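PDB 1TA9: glycerol dehydrogenase, which oxidises glycerol to dihydroxyacetone with NAD(+) as a zinc-dependent member of the iron-containing alcohol dehydrogenase family, serving glycerol assimilation. Local coordinates for residues Asp232-Trp237 with Ser360-Cys365; Gln344-Asp349 with Glu353-Leu358. All coordinates share one frame; numbering follows the deposited sequence.

Interaction 1. Residues Asp232-Trp237 with Ser360-Cys365. With K (potassium ion), chain J; ZN (zinc ion), chain I.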
ATOM      1  N   ASP B 232     -30.320 -12.524   8.937  1.00 11.34           N
ATOM      2  CA  ASP B 232     -30.841 -11.413   9.714  1.00 11.98           C
ATOM      3  C   ASP B 232     -29.662 -10.565  10.200  1.00 11.97           C
ATOM      4  O   ASP B 232     -29.701  -9.338  10.137  1.00 12.26           O
ATOM      5  CB  ASP B 232     -31.638 -11.936  10.914  1.00 12.42           C
ATOM      6  CG  ASP B 232     -32.608 -10.904  11.462  1.00 13.41           C
ATOM      7  OD1 ASP B 232     -33.112 -11.084  12.591  1.00 13.40           O
ATOM      8  OD2 ASP B 232     -32.874  -9.915  10.750  1.00 13.76           O
ATOM      9  N   ALA B 233     -28.605 -11.224  10.664  1.00 11.70           N
ATOM     10  CA  ALA B 233     -27.433 -10.512  11.167  1.00 11.92           C
ATOM     11  C   ALA B 233     -26.744  -9.680  10.075  1.00 12.11           C
ATOM     12  O   ALA B 233     -26.207  -8.602  10.349  1.00 12.20           O
ATOM     13  CB  ALA B 233     -26.445 -11.506  11.782  1.00 11.61           C
ATOM     14  N   LEU B 234     -26.764 -10.173   8.842  1.00 12.04           N
ATOM     15  CA  LEU B 234     -26.149  -9.448   7.732  1.00 12.48           C
ATOM     16  C   LEU B 234     -26.781  -8.084   7.454  1.00 12.44           C
ATOM     17  O   LEU B 234     -26.105  -7.172   6.981  1.00 12.64           O
ATOM     18  CB  LEU B 234     -26.199 -10.287   6.451  1.00 12.75           C
ATOM     19  CG  LEU B 234     -25.110 -11.350   6.293  1.00 13.28           C
ATOM     20  CD1 LEU B 234     -25.421 -12.220   5.080  1.00 13.20           C
ATOM     21  CD2 LEU B 234     -23.755 -10.672   6.142  1.00 13.52           C
ATOM     22  N   SER B 235     -28.068  -7.930   7.739  1.00 12.27           N
ATOM     23  CA  SER B 235     -28.717  -6.652   7.476  1.00 12.35           C
ATOM     24  C   SER B 235     -28.426  -5.594   8.539  1.00 12.22           C
ATOM     25  O   SER B 235     -28.565  -4.398   8.284  1.00 11.78           O
ATOM     26  CB  SER B 235     -30.231  -6.835   7.351  1.00 12.59           C
ATOM     27  OG  SER B 235     -30.824  -7.104   8.604  1.00 13.90           O
ATOM     28  N   THR B 236     -28.005  -6.032   9.721  1.00 12.05           N
ATOM     29  CA  THR B 236     -27.724  -5.111  10.815  1.00 12.02           C
ATOM     30  C   THR B 236     -26.780  -3.966  10.461  1.00 11.90           C
ATOM     31  O   THR B 236     -27.136  -2.799  10.627  1.00 11.84           O
ATOM     32  CB  THR B 236     -27.147  -5.851  12.037  1.00 12.19           C
ATOM     33  OG1 THR B 236     -28.091  -6.827  12.490  1.00 12.93           O
ATOM     34  CG2 THR B 236     -26.863  -4.871  13.169  1.00 12.59           C
ATOM     35  N   TRP B 237     -25.582  -4.288   9.986  1.00 11.57           N
ATOM     36  CA  TRP B 237     -24.627  -3.247   9.641  1.00 11.99           C
ATOM     37  C   TRP B 237     -25.170  -2.358   8.526  1.00 11.78           C
ATOM     38  O   TRP B 237     -25.059  -1.134   8.592  1.00 11.73           O
ATOM     39  CB  TRP B 237     -23.290  -3.857   9.206  1.00 12.31           C
ATOM     40  CG  TRP B 237     -22.251  -2.830   8.860  1.00 13.01           C
ATOM     41  CD1 TRP B 237     -21.504  -2.085   9.732  1.00 13.01           C
ATOM     42  CD2 TRP B 237     -21.863  -2.418   7.546  1.00 13.41           C
ATOM     43  NE1 TRP B 237     -20.675  -1.235   9.037  1.00 13.35           N
ATOM     44  CE2 TRP B 237     -20.874  -1.420   7.694  1.00 13.61           C
ATOM     45  CE3 TRP B 237     -22.256  -2.796   6.255  1.00 13.92           C
ATOM     46  CZ2 TRP B 237     -20.271  -0.794   6.596  1.00 14.19           C
ATOM     47  CZ3 TRP B 237     -21.655  -2.171   5.160  1.00 14.51           C
ATOM     48  CH2 TRP B 237     -20.673  -1.180   5.342  1.00 14.38           C
ATOM     49  N   SER B 360     -22.548 -12.751  -3.198  1.00 10.62           N
ATOM     50  CA  SER B 360     -21.720 -13.956  -3.230  1.00 11.05           C
ATOM     51  C   SER B 360     -21.577 -14.542  -1.828  1.00 11.01           C
ATOM     52  O   SER B 360     -21.591 -15.765  -1.655  1.00 10.80           O
ATOM     53  CB  SER B 360     -20.334 -13.654  -3.815  1.00 11.34           C
ATOM     54  OG  SER B 360     -19.691 -12.616  -3.104  1.00 12.49           O
ATOM     55  N   PHE B 361     -21.434 -13.670  -0.834  1.00 10.92           N
ATOM     56  CA  PHE B 361     -21.312 -14.108   0.551  1.00 10.87           C
ATOM     57  C   PHE B 361     -22.594 -14.818   0.973  1.00 10.59           C
ATOM     58  O   PHE B 361     -22.550 -15.883   1.593  1.00 10.27           O
ATOM     59  CB  PHE B 361     -21.079 -12.913   1.484  1.00 11.52           C
ATOM     60  CG  PHE B 361     -20.830 -13.311   2.920  1.00 12.27           C
ATOM     61  CD1 PHE B 361     -19.585 -13.790   3.315  1.00 12.50           C
ATOM     62  CD2 PHE B 361     -21.850 -13.237   3.866  1.00 12.47           C
ATOM     63  CE1 PHE B 361     -19.358 -14.193   4.640  1.00 12.78           C
ATOM     64  CE2 PHE B 361     -21.633 -13.638   5.188  1.00 12.62           C
ATOM     65  CZ  PHE B 361     -20.385 -14.116   5.574  1.00 12.37           C
ATOM     66  N   MET B 362     -23.736 -14.218   0.648  1.00 10.08           N
ATOM     67  CA  MET B 362     -25.022 -14.815   0.989  1.00 10.04           C
ATOM     68  C   MET B 362     -25.168 -16.175   0.314  1.00 10.09           C
ATOM     69  O   MET B 362     -25.641 -17.136   0.926  1.00  9.65           O
ATOM     70  CB  MET B 362     -26.174 -13.899   0.570  1.00  9.83           C
ATOM     71  CG  MET B 362     -26.293 -12.630   1.405  1.00  9.93           C
ATOM     72  SD  MET B 362     -27.643 -11.574   0.831  1.00 10.43           S
ATOM     73  CE  MET B 362     -27.593 -10.232   2.069  1.00 10.31           C
ATOM     74  N   ALA B 363     -24.752 -16.253  -0.946  1.00 10.14           N
ATOM     75  CA  ALA B 363     -24.831 -17.503  -1.690  1.00 10.76           C
ATOM     76  C   ALA B 363     -23.987 -18.587  -1.020  1.00 11.23           C
ATOM     77  O   ALA B 363     -24.412 -19.733  -0.924  1.00 10.96           O
ATOM     78  CB  ALA B 363     -24.369 -17.290  -3.125  1.00 10.71           C
ATOM     79  N   LYS B 364     -22.790 -18.229  -0.561  1.00 11.76           N
ATOM     80  CA  LYS B 364     -21.918 -19.206   0.093  1.00 12.50           C
ATOM     81  C   LYS B 364     -22.537 -19.726   1.387  1.00 12.25           C
ATOM     82  O   LYS B 364     -22.276 -20.857   1.797  1.00 12.05           O
ATOM     83  CB  LYS B 364     -20.546 -18.590   0.386  1.00 13.60           C
ATOM     84  CG  LYS B 364     -19.815 -18.119  -0.863  1.00 15.53           C
ATOM     85  CD  LYS B 364     -18.465 -17.490  -0.531  1.00 16.93           C
ATOM     86  CE  LYS B 364     -17.782 -16.991  -1.798  1.00 18.00           C
ATOM     87  NZ  LYS B 364     -16.440 -16.398  -1.517  1.00 19.09           N
ATOM     88  N   CYS B 365     -23.354 -18.894   2.027  1.00 12.00           N
ATOM     89  CA  CYS B 365     -24.020 -19.256   3.272  1.00 12.03           C
ATOM     90  C   CYS B 365     -25.323 -20.005   3.020  1.00 12.06           C
ATOM     91  O   CYS B 365     -26.011 -20.394   3.962  1.00 11.92           O
ATOM     92  CB  CYS B 365     -24.316 -18.000   4.104  1.00 12.18           C
ATOM     93  SG  CYS B 365     -22.848 -17.184   4.770  1.00 12.87           S
TER
HETATM   94  K     K J1504     -30.984  -7.423  11.757  1.00 17.21           K
HETATM   95 ZN    ZN I1501     -34.749  -9.215  11.721  1.00 34.17          ZN
HETATM   96  O   HOH W   1     -31.019  -4.938  11.066  1.00 15.02           O

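Interaction 2. Residues Gln344-Asp349 with Glu353-Leu358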
ATOM      1  N   GLN B 344     -32.021  -3.321  -0.500  1.00 10.21           N
ATOM      2  CA  GLN B 344     -31.587  -2.032   0.044  1.00 10.23           C
ATOM      3  C   GLN B 344     -30.298  -1.597  -0.642  1.00 10.13           C
ATOM      4  O   GLN B 344     -30.072  -0.409  -0.853  1.00  9.77           O
ATOM      5  CB  GLN B 344     -31.356  -2.083   1.565  1.00 10.10           C
ATOM      6  CG  GLN B 344     -30.881  -0.719   2.100  1.00 10.72           C
ATOM      7  CD  GLN B 344     -30.977  -0.568   3.606  1.00 10.92           C
ATOM      8  OE1 GLN B 344     -31.861  -1.140   4.245  1.00 11.08           O
ATOM      9  NE2 GLN B 344     -30.078   0.234   4.179  1.00 10.77           N
ATOM     10  N   VAL B 345     -29.456  -2.566  -0.991  1.00 10.14           N
ATOM     11  CA  VAL B 345     -28.194  -2.274  -1.663  1.00 10.37           C
ATOM     12  C   VAL B 345     -28.464  -1.644  -3.024  1.00 10.13           C
ATOM     13  O   VAL B 345     -27.716  -0.774  -3.479  1.00 10.01           O
ATOM     14  CB  VAL B 345     -27.349  -3.563  -1.829  1.00 10.80           C
ATOM     15  CG1 VAL B 345     -26.250  -3.351  -2.847  1.00 11.33           C
ATOM     16  CG2 VAL B 345     -26.745  -3.945  -0.481  1.00 11.31           C
ATOM     17  N   VAL B 346     -29.534  -2.087  -3.674  1.00  9.77           N
ATOM     18  CA  VAL B 346     -29.906  -1.532  -4.964  1.00  9.73           C
ATOM     19  C   VAL B 346     -30.435  -0.114  -4.747  1.00  9.88           C
ATOM     20  O   VAL B 346     -30.097   0.806  -5.495  1.00  9.84           O
ATOM     21  CB  VAL B 346     -30.986  -2.405  -5.651  1.00  9.69           C
ATOM     22  CG1 VAL B 346     -31.458  -1.750  -6.942  1.00  9.97           C
ATOM     23  CG2 VAL B 346     -30.410  -3.788  -5.945  1.00  9.72           C
ATOM     24  N   LEU B 347     -31.253   0.064  -3.711  1.00 10.12           N
ATOM     25  CA  LEU B 347     -31.811   1.382  -3.404  1.00 10.44           C
ATOM     26  C   LEU B 347     -30.714   2.357  -2.974  1.00 10.71           C
ATOM     27  O   LEU B 347     -30.820   3.563  -3.210  1.00 10.68           O
ATOM     28  CB  LEU B 347     -32.878   1.268  -2.308  1.00 10.46           C
ATOM     29  CG  LEU B 347     -34.139   0.482  -2.695  1.00 10.47           C
ATOM     30  CD1 LEU B 347     -35.083   0.394  -1.505  1.00 10.70           C
ATOM     31  CD2 LEU B 347     -34.832   1.172  -3.866  1.00 10.67           C
ATOM     32  N   GLU B 348     -29.662   1.840  -2.344  1.00 10.85           N
ATOM     33  CA  GLU B 348     -28.554   2.692  -1.922  1.00 11.75           C
ATOM     34  C   GLU B 348     -27.592   2.978  -3.084  1.00 11.35           C
ATOM     35  O   GLU B 348     -26.652   3.754  -2.947  1.00 11.42           O
ATOM     36  CB  GLU B 348     -27.798   2.059  -0.757  1.00 12.69           C
ATOM     37  CG  GLU B 348     -28.518   2.178   0.585  1.00 14.79           C
ATOM     38  CD  GLU B 348     -27.611   1.833   1.748  1.00 16.01           C
ATOM     39  OE1 GLU B 348     -26.446   2.285   1.742  1.00 17.36           O
ATOM     40  OE2 GLU B 348     -28.052   1.118   2.670  1.00 17.17           O
ATOM     41  N   ASP B 349     -27.837   2.341  -4.223  1.00 11.08           N
ATOM     42  CA  ASP B 349     -27.031   2.549  -5.425  1.00 11.13           C
ATOM     43  C   ASP B 349     -25.562   2.124  -5.310  1.00 11.01           C
ATOM     44  O   ASP B 349     -24.676   2.825  -5.794  1.00 10.86           O
ATOM     45  CB  ASP B 349     -27.095   4.026  -5.836  1.00 11.30           C
ATOM     46  CG  ASP B 349     -26.809   4.242  -7.315  1.00 11.86           C
ATOM     47  OD1 ASP B 349     -26.252   5.303  -7.665  1.00 12.37           O
ATOM     48  OD2 ASP B 349     -27.154   3.363  -8.133  1.00 12.12           O
ATOM     49  N   GLU B 353     -20.111  -4.226  -8.411  1.00 12.35           N
ATOM     50  CA  GLU B 353     -19.088  -5.055  -7.768  1.00 13.29           C
ATOM     51  C   GLU B 353     -19.358  -5.235  -6.275  1.00 12.83           C
ATOM     52  O   GLU B 353     -19.190  -6.326  -5.735  1.00 12.80           O
ATOM     53  CB  GLU B 353     -17.692  -4.454  -7.967  1.00 15.06           C
ATOM     54  CG  GLU B 353     -17.134  -4.643  -9.372  1.00 18.40           C
ATOM     55  CD  GLU B 353     -16.914  -6.110  -9.728  1.00 20.00           C
ATOM     56  OE1 GLU B 353     -16.078  -6.768  -9.069  1.00 21.41           O
ATOM     57  OE2 GLU B 353     -17.576  -6.605 -10.668  1.00 21.24           O
ATOM     58  N   ASP B 354     -19.779  -4.164  -5.609  1.00 12.43           N
ATOM     59  CA  ASP B 354     -20.074  -4.230  -4.180  1.00 12.29           C
ATOM     60  C   ASP B 354     -21.323  -5.058  -3.906  1.00 11.94           C
ATOM     61  O   ASP B 354     -21.418  -5.734  -2.880  1.00 11.60           O
ATOM     62  CB  ASP B 354     -20.224  -2.824  -3.613  1.00 13.01           C
ATOM     63  CG  ASP B 354     -18.925  -2.058  -3.650  1.00 13.97           C
ATOM     64  OD1 ASP B 354     -18.852  -1.029  -4.352  1.00 14.17           O
ATOM     65  OD2 ASP B 354     -17.969  -2.503  -2.980  1.00 14.34           O
ATOM     66  N   PHE B 355     -22.288  -5.003  -4.819  1.00 11.72           N
ATOM     67  CA  PHE B 355     -23.492  -5.808  -4.660  1.00 11.42           C
ATOM     68  C   PHE B 355     -23.054  -7.266  -4.758  1.00 11.46           C
ATOM     69  O   PHE B 355     -23.447  -8.098  -3.939  1.00 11.61           O
ATOM     70  CB  PHE B 355     -24.513  -5.483  -5.760  1.00 11.07           C
ATOM     71  CG  PHE B 355     -25.648  -6.477  -5.862  1.00 10.99           C
ATOM     72  CD1 PHE B 355     -25.475  -7.689  -6.528  1.00 10.98           C
ATOM     73  CD2 PHE B 355     -26.887  -6.202  -5.288  1.00 10.62           C
ATOM     74  CE1 PHE B 355     -26.520  -8.613  -6.623  1.00 10.76           C
ATOM     75  CE2 PHE B 355     -27.938  -7.117  -5.377  1.00 10.78           C
ATOM     76  CZ  PHE B 355     -27.753  -8.324  -6.045  1.00 10.70           C
ATOM     77  N   ASN B 356     -22.225  -7.568  -5.752  1.00 11.36           N
ATOM     78  CA  ASN B 356     -21.747  -8.932  -5.951  1.00 11.78           C
ATOM     79  C   ASN B 356     -21.003  -9.484  -4.744  1.00 11.91           C
ATOM     80  O   ASN B 356     -21.134 -10.662  -4.414  1.00 11.86           O
ATOM     81  CB  ASN B 356     -20.842  -9.018  -7.184  1.00 11.76           C
ATOM     82  CG  ASN B 356     -21.611  -8.863  -8.481  1.00 12.42           C
ATOM     83  OD1 ASN B 356     -22.836  -8.979  -8.506  1.00 12.54           O
ATOM     84  ND2 ASN B 356     -20.895  -8.613  -9.568  1.00 12.34           N
ATOM     85  N   ASN B 357     -20.221  -8.644  -4.079  1.00 12.04           N
ATOM     86  CA  ASN B 357     -19.487  -9.112  -2.915  1.00 12.11           C
ATOM     87  C   ASN B 357     -20.435  -9.590  -1.818  1.00 11.85           C
ATOM     88  O   ASN B 357     -20.170 -10.596  -1.157  1.00 11.67           O
ATOM     89  CB  ASN B 357     -18.558  -8.015  -2.385  1.00 13.24           C
ATOM     90  CG  ASN B 357     -17.371  -7.770  -3.301  1.00 13.94           C
ATOM     91  OD1 ASN B 357     -16.955  -8.657  -4.045  1.00 14.95           O
ATOM     92  ND2 ASN B 357     -16.807  -6.572  -3.234  1.00 14.93           N
ATOM     93  N   LEU B 358     -21.546  -8.885  -1.631  1.00 11.07           N
ATOM     94  CA  LEU B 358     -22.509  -9.276  -0.604  1.00 10.74           C
ATOM     95  C   LEU B 358     -23.344 -10.468  -1.064  1.00 10.54           C
ATOM     96  O   LEU B 358     -23.549 -11.416  -0.310  1.00 10.26           O
ATOM     97  CB  LEU B 358     -23.427  -8.101  -0.252  1.00 10.60           C
ATOM     98  CG  LEU B 358     -24.443  -8.320   0.879  1.00 10.39           C
ATOM     99  CD1 LEU B 358     -23.725  -8.726   2.163  1.00 10.21           C
ATOM    100  CD2 LEU B 358     -25.236  -7.032   1.098  1.00 10.44           C
TER

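Interaction 1. Residues Asp232-Trp237 with Ser360-Cys365
Leu234, on helix 223-245, reaches across to Phe361 and Met362 near the end of helix 352-364 and carries this segment's whole share of the contact. Its CB points at the other helix, and CB and CG serve as a spacer between backbones whose nearest CA atoms, those of Leu234 and Met362, lie 8.7 Å apart. At the tip the two methyls part company. CD1, placed anti to CA by a chi2 of 172°, sits 3.8 Å from CG of Met362 and also meets the edge of the Phe361 ring in its plane, 3.9 Å from CD2 of Phe361. The other methyl, CD2 of Leu234, approaches the same ring obliquely, 3.8 Å from CE2. Phe361 brings this ring edge forward because its CG stands anti to the backbone N (chi1 -175°). Met362 runs out straight past CG, alongside Leu234 but pointing the other way; Leu342 of helix 333-347 packs on Met362.

Leu234 is flanked by metal ligands. Asp232 OD2 binds the zinc at 2.2 Å, together with His315 and His333. Potassium is bound by Asp232 O at 2.8 Å and by Thr236 OG1 at 3.0 Å, with Asp182 as a further ligand.

One short helical segment thus carries two chemistries: oxygen ligands for two cations, and a leucine packed against apolar side chains. The contact across the helices is purely van der Waals, so it depends on the fit of shapes, whereas oxygens of Asp232, Ser235 and Thr236 serve the metals.

Interaction 2. Residues Gln344-Asp349 with Glu353-Leu358
Val345 near the end of helix 333-347 meets Phe355 and Leu358 of helix 352-364, and Val346 adds a second touch on Phe355; these apolar contacts are all that joins the two segments. The two methyls of Val345 divide the work. CG1 comes to the edge of the Phe355 ring, near its plane, 3.8 Å from CD2, while CG2 lies 3.8 Å from CD2 of Leu358, one helical turn further on. A chi1 of 167° swings the Phe355 ring away from its own backbone N and lays it beside both valines. CG2 of Val346 approaches that ring obliquely and less closely, 4.2 Å from CE2. The backbones come nearest at the CA atoms of Val345 and Phe355, 6.6 Å apart. Tyr420 of helix 407-428 adds an edge-to-face contact to Phe355.

The side-chain hydrogen bond among these residues lies within 344-349. Gln344 NE2 donates to Glu348 OE2 over 2.7 Å and at 168°; the acceptor lies in the amide plane of Gln344, and the N-H meets it nearly in line with its C-O bond. OE1 of Gln344 accepts from Ala314 N, so both ends of this buried amide are used. At Asp349 the chain leaves the helix in a Schellman motif, with positive phi (64°) and two bonds back into the last turn, one of them Asp349 N to Val346 O at 3.0 Å.

Beyond this turn, Asp349 O bonds to Tyr274 OH and Asp349 OD1 to Asn293 ND2, both of the second subunit. The hairpin of consecutive helices is therefore closed by greasy, non-directional packing, while its polar groups bond within their own helix, to other parts of the chain, and across the subunit interface.

Overall arrangement
Past the parallel sheet of the N-terminal half, the chain enters the helical half, where helix 223-245 supplies the first strip of interaction 1. Some 120 residues later, without an intervening strand, helix 352-364 returns to it and closes this long loop. Interaction 2 is nested inside: helix 333-347 ends, a short turn follows, and helix 352-364 folds back on it, making a short loop. Helix 352-364 serves both contacts, with 353-358 facing its immediate predecessor and 360-365 facing the metal-binding helix. The two centres are 12 Å apart, so one helix ties a local hairpin near a subunit interface to the helix beside the metal site.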